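Local coordinates for hydroxyethylthiazole kinase (Pyrococcus horikoshii, PDB 3HPD), which probably phosphorylates the hydroxyl group of 4-methyl-5-beta-hydroxyethylthiazole with ATP and magnesium, a step in thiamine diphosphate biosynthesis, at residues F3-P16 / A203-S216. Residues are numbered along the deposited sequence; the frame is centred on the assembly and turned at random.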
# COMPACT_ATOMS: atom_id res chain seq x y z
N PHE A 3 -7.51 33.33 1.28
CA PHE A 3 -8.05 32.32 2.19
C PHE A 3 -7.35 30.97 2.06
O PHE A 3 -7.43 30.13 2.96
CB PHE A 3 -9.57 32.15 2.01
CG PHE A 3 -9.98 31.52 0.70
CD1 PHE A 3 -9.77 30.17 0.46
CD2 PHE A 3 -10.62 32.28 -0.27
CE1 PHE A 3 -10.18 29.58 -0.73
CE2 PHE A 3 -11.04 31.70 -1.47
CZ PHE A 3 -10.82 30.34 -1.70
N ILE A 4 -6.65 30.77 0.94
CA ILE A 4 -5.94 29.52 0.70
C ILE A 4 -4.66 29.50 1.53
O ILE A 4 -4.34 28.50 2.18
CB ILE A 4 -5.56 29.36 -0.79
CG1 ILE A 4 -6.82 29.35 -1.65
CG2 ILE A 4 -4.77 28.07 -0.99
CD1 ILE A 4 -6.55 29.27 -3.14
N ILE A 5 -3.93 30.61 1.51
CA ILE A 5 -2.69 30.73 2.27
C ILE A 5 -3.01 30.61 3.75
O ILE A 5 -2.30 29.93 4.50
CB ILE A 5 -2.01 32.10 2.00
CG1 ILE A 5 -1.43 32.11 0.59
CG2 ILE A 5 -0.94 32.37 3.05
CD1 ILE A 5 -0.86 33.46 0.16
N GLU A 6 -4.10 31.24 4.18
CA GLU A 6 -4.49 31.19 5.58
C GLU A 6 -4.97 29.80 6.00
O GLU A 6 -4.72 29.37 7.12
CB GLU A 6 -5.57 32.24 5.86
CG GLU A 6 -5.04 33.67 5.78
CD GLU A 6 -3.80 33.87 6.65
OE1 GLU A 6 -3.88 33.60 7.87
OE2 GLU A 6 -2.76 34.31 6.12
N ALA A 7 -5.66 29.11 5.10
CA ALA A 7 -6.15 27.76 5.41
C ALA A 7 -4.97 26.81 5.61
O ALA A 7 -4.96 26.00 6.54
CB ALA A 7 -7.05 27.25 4.29
N LEU A 8 -3.98 26.91 4.73
CA LEU A 8 -2.80 26.06 4.81
C LEU A 8 -2.10 26.29 6.14
O LEU A 8 -1.69 25.34 6.81
CB LEU A 8 -1.83 26.36 3.67
CG LEU A 8 -0.55 25.52 3.63
CD1 LEU A 8 -0.90 24.05 3.49
CD2 LEU A 8 0.34 25.97 2.48
N LYS A 9 -1.96 27.56 6.51
CA LYS A 9 -1.31 27.91 7.77
C LYS A 9 -2.08 27.30 8.94
O LYS A 9 -1.48 26.77 9.87
CB LYS A 9 -1.23 29.43 7.91
CG LYS A 9 -0.24 30.07 6.95
CD LYS A 9 -0.21 31.59 7.11
CE LYS A 9 0.80 32.22 6.16
NZ LYS A 9 0.81 33.70 6.27
N ARG A 10 -3.41 27.36 8.87
CA ARG A 10 -4.25 26.80 9.94
C ARG A 10 -4.09 25.29 10.05
O ARG A 10 -4.06 24.74 11.16
CB ARG A 10 -5.72 27.14 9.71
CG ARG A 10 -6.07 28.59 9.99
CD ARG A 10 -7.56 28.77 10.27
NE ARG A 10 -8.38 28.41 9.12
CZ ARG A 10 -8.35 29.06 7.95
NH1 ARG A 10 -7.54 30.09 7.78
NH2 ARG A 10 -9.14 28.67 6.96
N VAL A 11 -4.00 24.61 8.91
CA VAL A 11 -3.83 23.16 8.92
C VAL A 11 -2.52 22.81 9.63
O VAL A 11 -2.48 21.92 10.48
CB VAL A 11 -3.79 22.58 7.49
CG1 VAL A 11 -3.30 21.13 7.52
CG2 VAL A 11 -5.16 22.65 6.86
N ARG A 12 -1.46 23.52 9.28
CA ARG A 12 -0.16 23.25 9.87
C ARG A 12 -0.03 23.64 11.33
O ARG A 12 0.72 23.02 12.08
CB ARG A 12 0.92 23.91 9.01
CG ARG A 12 0.99 23.26 7.64
CD ARG A 12 1.95 23.95 6.71
NE ARG A 12 2.14 23.17 5.49
CZ ARG A 12 2.80 23.61 4.43
NH1 ARG A 12 3.33 24.83 4.44
NH2 ARG A 12 2.94 22.84 3.36
N GLU A 13 -0.76 24.67 11.74
CA GLU A 13 -0.71 25.11 13.13
C GLU A 13 -1.54 24.18 14.02
O GLU A 13 -1.11 23.82 15.11
CB GLU A 13 -1.26 26.54 13.27
CG GLU A 13 -0.53 27.58 12.44
CD GLU A 13 -1.12 28.97 12.61
OE1 GLU A 13 -2.36 29.09 12.61
OE2 GLU A 13 -0.34 29.93 12.73
N ARG A 14 -2.71 23.79 13.53
CA ARG A 14 -3.61 22.93 14.28
C ARG A 14 -3.35 21.43 14.17
O ARG A 14 -3.76 20.66 15.04
CB ARG A 14 -5.06 23.22 13.90
CG ARG A 14 -5.53 24.64 14.21
CD ARG A 14 -7.04 24.75 14.03
NE ARG A 14 -7.55 26.09 14.30
CZ ARG A 14 -7.25 27.16 13.57
NH1 ARG A 14 -6.44 27.04 12.53
NH2 ARG A 14 -7.76 28.35 13.88
N ARG A 15 -2.68 21.01 13.09
CA ARG A 15 -2.38 19.59 12.88
C ARG A 15 -3.62 18.72 13.15
O ARG A 15 -3.61 17.87 14.03
CB ARG A 15 -1.24 19.15 13.81
CG ARG A 15 0.05 19.97 13.71
CD ARG A 15 1.08 19.30 12.80
NE ARG A 15 1.17 19.92 11.48
CZ ARG A 15 2.09 20.81 11.14
NH1 ARG A 15 3.01 21.20 12.01
NH2 ARG A 15 2.09 21.32 9.91
N PRO A 16 -4.69 18.92 12.37
CA PRO A 16 -5.92 18.13 12.56
C PRO A 16 -5.75 16.62 12.34
O PRO A 16 -4.92 16.19 11.53
CB PRO A 16 -6.89 18.76 11.57
CG PRO A 16 -5.97 19.15 10.44
CD PRO A 16 -4.80 19.76 11.16
N ALA A 203 -8.36 17.47 5.84
CA ALA A 203 -7.55 18.30 6.72
C ALA A 203 -8.01 19.75 6.66
O ALA A 203 -8.15 20.41 7.69
CB ALA A 203 -6.08 18.19 6.34
N PHE A 204 -8.25 20.26 5.45
CA PHE A 204 -8.68 21.64 5.28
C PHE A 204 -10.07 21.90 5.86
O PHE A 204 -10.30 22.95 6.46
CB PHE A 204 -8.66 22.02 3.80
CG PHE A 204 -7.29 22.34 3.28
CD1 PHE A 204 -6.70 23.57 3.55
CD2 PHE A 204 -6.59 21.41 2.51
CE1 PHE A 204 -5.42 23.87 3.07
CE2 PHE A 204 -5.31 21.70 2.03
CZ PHE A 204 -4.73 22.93 2.31
N VAL A 205 -10.98 20.96 5.68
CA VAL A 205 -12.34 21.16 6.18
C VAL A 205 -12.41 21.14 7.70
O VAL A 205 -13.39 21.59 8.30
CB VAL A 205 -13.32 20.11 5.57
CG1 VAL A 205 -13.24 18.79 6.32
CG2 VAL A 205 -14.73 20.66 5.57
N ALA A 206 -11.35 20.65 8.34
CA ALA A 206 -11.30 20.62 9.79
C ALA A 206 -11.00 22.02 10.33
O ALA A 206 -11.28 22.31 11.50
CB ALA A 206 -10.23 19.63 10.26
N VAL A 207 -10.44 22.88 9.49
CA VAL A 207 -10.08 24.23 9.92
C VAL A 207 -10.75 25.39 9.18
O VAL A 207 -10.54 26.55 9.53
CB VAL A 207 -8.55 24.44 9.87
CG1 VAL A 207 -7.86 23.43 10.78
CG2 VAL A 207 -8.05 24.29 8.44
N THR A 208 -11.54 25.09 8.16
CA THR A 208 -12.22 26.14 7.40
C THR A 208 -13.48 25.60 6.72
O THR A 208 -13.61 24.39 6.54
CB THR A 208 -11.28 26.78 6.35
OG1 THR A 208 -12.00 27.71 5.54
CG2 THR A 208 -10.65 25.72 5.48
N GLU A 209 -14.40 26.48 6.36
CA GLU A 209 -15.64 26.04 5.73
C GLU A 209 -15.40 25.27 4.43
O GLU A 209 -14.43 25.52 3.72
CB GLU A 209 -16.57 27.23 5.50
CG GLU A 209 -17.18 27.75 6.80
CD GLU A 209 -17.98 26.68 7.54
OE1 GLU A 209 -19.06 26.29 7.05
OE2 GLU A 209 -17.52 26.23 8.61
N PRO A 210 -16.29 24.31 4.12
CA PRO A 210 -16.28 23.42 2.94
C PRO A 210 -15.88 23.99 1.58
O PRO A 210 -15.03 23.41 0.90
CB PRO A 210 -17.69 22.85 2.93
CG PRO A 210 -17.99 22.73 4.38
CD PRO A 210 -17.50 24.06 4.93
N LEU A 211 -16.48 25.10 1.16
CA LEU A 211 -16.14 25.66 -0.14
C LEU A 211 -14.68 26.10 -0.20
O LEU A 211 -13.96 25.76 -1.15
CB LEU A 211 -17.05 26.84 -0.48
CG LEU A 211 -16.77 27.48 -1.84
CD1 LEU A 211 -16.86 26.43 -2.94
CD2 LEU A 211 -17.76 28.61 -2.09
N LYS A 212 -14.24 26.85 0.80
CA LYS A 212 -12.86 27.32 0.84
C LYS A 212 -11.88 26.19 1.12
O LYS A 212 -10.76 26.19 0.61
CB LYS A 212 -12.70 28.41 1.91
CG LYS A 212 -13.41 29.71 1.58
CD LYS A 212 -13.31 30.69 2.74
CE LYS A 212 -13.92 32.04 2.38
NZ LYS A 212 -13.82 32.99 3.52
N ALA A 213 -12.31 25.22 1.92
CA ALA A 213 -11.45 24.08 2.26
C ALA A 213 -11.14 23.24 1.02
O ALA A 213 -9.98 22.91 0.75
CB ALA A 213 -12.13 23.22 3.32
N THR A 214 -12.18 22.89 0.27
CA THR A 214 -12.02 22.08 -0.93
C THR A 214 -11.22 22.83 -2.00
O THR A 214 -10.35 22.25 -2.64
CB THR A 214 -13.39 21.65 -1.49
OG1 THR A 214 -14.17 21.07 -0.44
CG2 THR A 214 -13.21 20.62 -2.60
N THR A 215 -11.53 24.11 -2.18
CA THR A 215 -10.81 24.92 -3.16
C THR A 215 -9.34 24.98 -2.78
O THR A 215 -8.46 24.86 -3.63
CB THR A 215 -11.37 26.37 -3.23
OG1 THR A 215 -12.75 26.34 -3.61
CG2 THR A 215 -10.59 27.19 -4.25
N SER A 216 -9.07 25.15 -1.48
CA SER A 216 -7.69 25.22 -1.00
C SER A 216 -6.95 23.91 -1.25
O SER A 216 -5.77 23.90 -1.61
CB SER A 216 -7.66 25.54 0.49
OG SER A 216 -8.21 26.82 0.75
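Val207 is the bump of the turn between helices 193-205 and 210-231, and it fills a hollow on helix 2-14 between Arg10, Val11 and Arg14. Val207 CG2 meets Val11 CG2 at 3.7 Å, and Val207 CG1 lies against Arg14 CD at 3.6 Å. Arg10 closes the hollow from the side. Its chain folds at the CG-CD bond (chi3 -63°), which turns the guanidinium back over its own helix, with one face above Ala7 CA. From there Arg10 NE donates a nearly straight hydrogen bond to Val207 O (2.9 Å). The oxygen lies close to the guanidinium plane, but NE sits above the carbonyl plane. Replacing Arg10 by alanine is likely to leave Val207 O without its NE donor and Thr208 without the guanidinium beside it. One turn before Val11, Ala7 is small enough for a close approach: its CB is 3.8 Å from CD1 at the edge of the Phe204 ring. Val11 CG2 lies over one face of that ring in a CH-pi contact, and Ser216 CB, from Phe204's own segment, over the opposite face. Ser216 OG bonds back to Lys212 O (2.6 Å) and also packs against Ile4 CA. Residues 3-14 and 210-216 cross nearly at right angles (87°), and Phe3 reaches over to the start of helix 210-231. Lys212 CG sits over the centre of the Phe3 ring, 3.9 Å from its centroid, and Ser216 OG lies at the ring edge. At the other end, Pro16 CB packs on Ala206 CB at 3.7 Å. Leu37 of helix 27-37 touches Leu8, Val11 and Phe204, and helix 251-257 packs against Ile5 and Leu8. Phe178 of strand 177-180 meets Phe3 edge-to-face, while Pro16 leads into strand 17-21 of the central sheet of this ribokinase-clan fold.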